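Local coordinates for flagellar hook-associated protein (Burkholderia pseudomallei, PDB 4UT1) that probably serves as a structural component of the flagellum, forming part of the junction that joins the hook to the filament, at residues 93-98 against 297-302. Residues are numbered along the deposited sequence; the frame is centred on the assembly and turned at random.
Sequences STYYTL and SQTLDP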
ATOM      1  N   SER A  93      10.857 -16.266 -19.902  1.00 14.69           N
ATOM      2  CA  SER A  93      11.150 -17.396 -19.027  1.00 15.71           C
ATOM      3  C   SER A  93      11.731 -16.898 -17.713  1.00 13.36           C
ATOM      4  O   SER A  93      11.455 -17.459 -16.666  1.00 14.43           O
ATOM      5  CB  SER A  93      12.109 -18.391 -19.690  1.00 17.82           C
ATOM      6  OG  SER A  93      13.411 -17.854 -19.808  1.00 17.93           O
ATOM      7  N   THR A  94      12.545 -15.851 -17.776  1.00 14.27           N
ATOM      8  CA  THR A  94      13.050 -15.206 -16.565  1.00 13.96           C
ATOM      9  C   THR A  94      11.888 -14.648 -15.722  1.00 14.53           C
ATOM     10  O   THR A  94      11.825 -14.879 -14.515  1.00 15.76           O
ATOM     11  CB  THR A  94      14.036 -14.066 -16.915  1.00 14.01           C
ATOM     12  OG1 THR A  94      15.222 -14.638 -17.480  1.00 14.52           O
ATOM     13  CG2 THR A  94      14.418 -13.276 -15.674  1.00 16.46           C
ATOM     14  N   TYR A  95      10.985 -13.914 -16.367  1.00 13.70           N
ATOM     15  CA  TYR A  95       9.827 -13.324 -15.689  1.00 13.81           C
ATOM     16  C   TYR A  95       8.969 -14.448 -15.101  1.00 15.61           C
ATOM     17  O   TYR A  95       8.618 -14.417 -13.917  1.00 16.58           O
ATOM     18  CB  TYR A  95       9.026 -12.447 -16.664  1.00 13.73           C
ATOM     19  CG  TYR A  95       7.972 -11.534 -16.051  1.00 16.96           C
ATOM     20  CD1 TYR A  95       7.545 -11.697 -14.737  1.00 19.22           C
ATOM     21  CD2 TYR A  95       7.392 -10.516 -16.804  1.00 20.05           C
ATOM     22  CE1 TYR A  95       6.569 -10.863 -14.188  1.00 18.00           C
ATOM     23  CE2 TYR A  95       6.425  -9.677 -16.262  1.00 17.03           C
ATOM     24  CZ  TYR A  95       6.023  -9.853 -14.958  1.00 19.00           C
ATOM     25  OH  TYR A  95       5.060  -9.024 -14.424  1.00 24.57           O
ATOM     26  N   TYR A  96       8.648 -15.449 -15.917  1.00 16.65           N
ATOM     27  CA  TYR A  96       7.859 -16.584 -15.428  1.00 16.28           C
ATOM     28  C   TYR A  96       8.465 -17.218 -14.166  1.00 16.75           C
ATOM     29  O   TYR A  96       7.774 -17.396 -13.154  1.00 16.62           O
ATOM     30  CB  TYR A  96       7.697 -17.672 -16.501  1.00 17.09           C
ATOM     31  CG  TYR A  96       6.975 -18.866 -15.925  1.00 15.47           C
ATOM     32  CD1 TYR A  96       5.709 -18.715 -15.371  1.00 14.31           C
ATOM     33  CD2 TYR A  96       7.555 -20.123 -15.886  1.00 19.30           C
ATOM     34  CE1 TYR A  96       5.038 -19.779 -14.814  1.00 14.80           C
ATOM     35  CE2 TYR A  96       6.878 -21.208 -15.326  1.00 18.60           C
ATOM     36  CZ  TYR A  96       5.625 -21.022 -14.789  1.00 19.71           C
ATOM     37  OH  TYR A  96       4.944 -22.083 -14.227  1.00 17.78           O
ATOM     38  N   THR A  97       9.747 -17.563 -14.227  1.00 17.11           N
ATOM     39  CA  THR A  97      10.406 -18.227 -13.108  1.00 16.50           C
ATOM     40  C   THR A  97      10.240 -17.414 -11.822  1.00 17.52           C
ATOM     41  O   THR A  97       9.922 -17.964 -10.764  1.00 17.92           O
ATOM     42  CB  THR A  97      11.903 -18.473 -13.398  1.00 18.73           C
ATOM     43  OG1 THR A  97      12.017 -19.398 -14.481  1.00 18.01           O
ATOM     44  CG2 THR A  97      12.595 -19.056 -12.188  1.00 22.49           C
ATOM     45  N   LEU A  98      10.397 -16.099 -11.927  1.00 17.55           N
ATOM     46  CA  LEU A  98      10.344 -15.245 -10.754  1.00 15.45           C
ATOM     47  C   LEU A  98       8.928 -15.121 -10.207  1.00 15.63           C
ATOM     48  O   LEU A  98       8.719 -15.166  -8.995  1.00 16.06           O
ATOM     49  CB  LEU A  98      10.898 -13.858 -11.079  1.00 13.68           C
ATOM     50  CG  LEU A  98      12.407 -13.791 -11.306  1.00 14.09           C
ATOM     51  CD1 LEU A  98      12.770 -12.443 -11.868  1.00 18.01           C
ATOM     52  CD2 LEU A  98      13.135 -14.049 -10.001  1.00 21.29           C
ATOM     53  N   SER A 297       9.139  -4.282 -11.642  1.00 13.74           N
ATOM     54  CA  SER A 297       8.256  -3.112 -11.740  1.00 15.21           C
ATOM     55  C   SER A 297       6.777  -3.470 -11.931  1.00 14.68           C
ATOM     56  O   SER A 297       5.903  -2.682 -11.569  1.00 15.61           O
ATOM     57  CB  SER A 297       8.707  -2.193 -12.887  1.00 17.64           C
ATOM     58  OG  SER A 297       8.609  -2.857 -14.139  1.00 20.54           O
ATOM     59  N   GLN A 298       6.484  -4.640 -12.493  1.00 15.32           N
ATOM     60  CA  GLN A 298       5.094  -4.938 -12.842  1.00 17.21           C
ATOM     61  C   GLN A 298       4.428  -5.939 -11.903  1.00 15.71           C
ATOM     62  O   GLN A 298       3.198  -5.998 -11.822  1.00 18.15           O
ATOM     63  CB  GLN A 298       5.007  -5.433 -14.286  1.00 17.12           C
ATOM     64  CG  GLN A 298       5.573  -4.428 -15.306  1.00 19.49           C
ATOM     65  CD  GLN A 298       4.854  -3.095 -15.290  1.00 26.14           C
ATOM     66  OE1 GLN A 298       5.413  -2.071 -14.880  1.00 28.15           O
ATOM     67  NE2 GLN A 298       3.608  -3.093 -15.740  1.00 25.14           N
ATOM     68  N   THR A 299       5.226  -6.705 -11.173  1.00 13.25           N
ATOM     69  CA  THR A 299       4.669  -7.712 -10.274  1.00 16.68           C
ATOM     70  C   THR A 299       5.135  -7.515  -8.836  1.00 14.78           C
ATOM     71  O   THR A 299       4.316  -7.348  -7.931  1.00 11.24           O
ATOM     72  CB  THR A 299       5.033  -9.154 -10.743  1.00 13.05           C
ATOM     73  OG1 THR A 299       4.323  -9.464 -11.949  1.00 17.26           O
ATOM     74  CG2 THR A 299       4.679 -10.189  -9.679  1.00 13.76           C
ATOM     75  N   LEU A 300       6.448  -7.539  -8.626  1.00 12.85           N
ATOM     76  CA  LEU A 300       7.009  -7.525  -7.271  1.00 12.62           C
ATOM     77  C   LEU A 300       6.680  -6.261  -6.465  1.00 12.85           C
ATOM     78  O   LEU A 300       6.098  -6.336  -5.376  1.00 13.12           O
ATOM     79  CB  LEU A 300       8.528  -7.693  -7.336  1.00 13.25           C
ATOM     80  CG  LEU A 300       9.229  -7.889  -5.990  1.00 13.57           C
ATOM     81  CD1 LEU A 300       8.914  -9.270  -5.445  1.00 15.30           C
ATOM     82  CD2 LEU A 300      10.738  -7.693  -6.124  1.00 14.80           C
ATOM     83  N   ASP A 301       7.056  -5.101  -6.997  1.00 12.25           N
ATOM     84  CA  ASP A 301       6.874  -3.862  -6.270  1.00 11.29           C
ATOM     85  C   ASP A 301       5.384  -3.534  -6.114  1.00 11.76           C
ATOM     86  O   ASP A 301       4.971  -3.091  -5.053  1.00 13.02           O
ATOM     87  CB  ASP A 301       7.641  -2.710  -6.950  1.00 11.56           C
ATOM     88  CG  ASP A 301       9.159  -2.854  -6.798  1.00 11.09           C
ATOM     89  OD1 ASP A 301       9.600  -3.740  -6.032  1.00 12.32           O
ATOM     90  OD2 ASP A 301       9.923  -2.092  -7.445  1.00 12.47           O
ATOM     91  N   PRO A 302       4.562  -3.770  -7.160  1.00 12.78           N
ATOM     92  CA  PRO A 302       3.135  -3.542  -6.908  1.00 11.59           C
ATOM     93  C   PRO A 302       2.586  -4.473  -5.845  1.00 13.35           C
ATOM     94  O   PRO A 302       1.776  -4.044  -5.015  1.00  8.67           O
ATOM     95  CB  PRO A 302       2.485  -3.822  -8.270  1.00 11.27           C
ATOM     96  CG  PRO A 302       3.569  -3.464  -9.250  1.00 12.38           C
ATOM     97  CD  PRO A 302       4.835  -3.960  -8.592  1.00 12.00           C
TER
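Y95 and T299 join two helices through a single hydroxyl-to-hydroxyl hydrogen bond, OH to OG1 at 2.6 Å, with either group able to donate. From CB, whose bond points neither toward segment 297-302 nor away from it, the tyrosine is carried across by its first torsion: CG stands anti to the backbone N (chi1 -167°), and the whole side chain, from CB to OH, bridges most of the 9.3 Å between CA of Y95 and CA of T299. Further out, CE1 lies 3.5 Å from OG1 of T299 and 4.1 Å from its CB. CZ also comes within 3.5 Å of OG1, which sits at the ring edge, in its plane. The contact belongs to the long helical bundle of FlgK, where L611 of helix 593-630 and F295 of helix 287-322 also touch Y95, while V99 and L102 pack on T299. At the tip, OH rests 3.6 Å from CB of Q298. T299 points its CB toward helix 80-106; chi1 of -70°, with OG1 anti to the carbonyl carbon, turns the hydroxyl to the tyrosine OH. A wider pi-type turn at 297-300 holds both Q298 and T299, and two residues after T299 the buried D301 forms a salt bridge with R162 of helix 134-193.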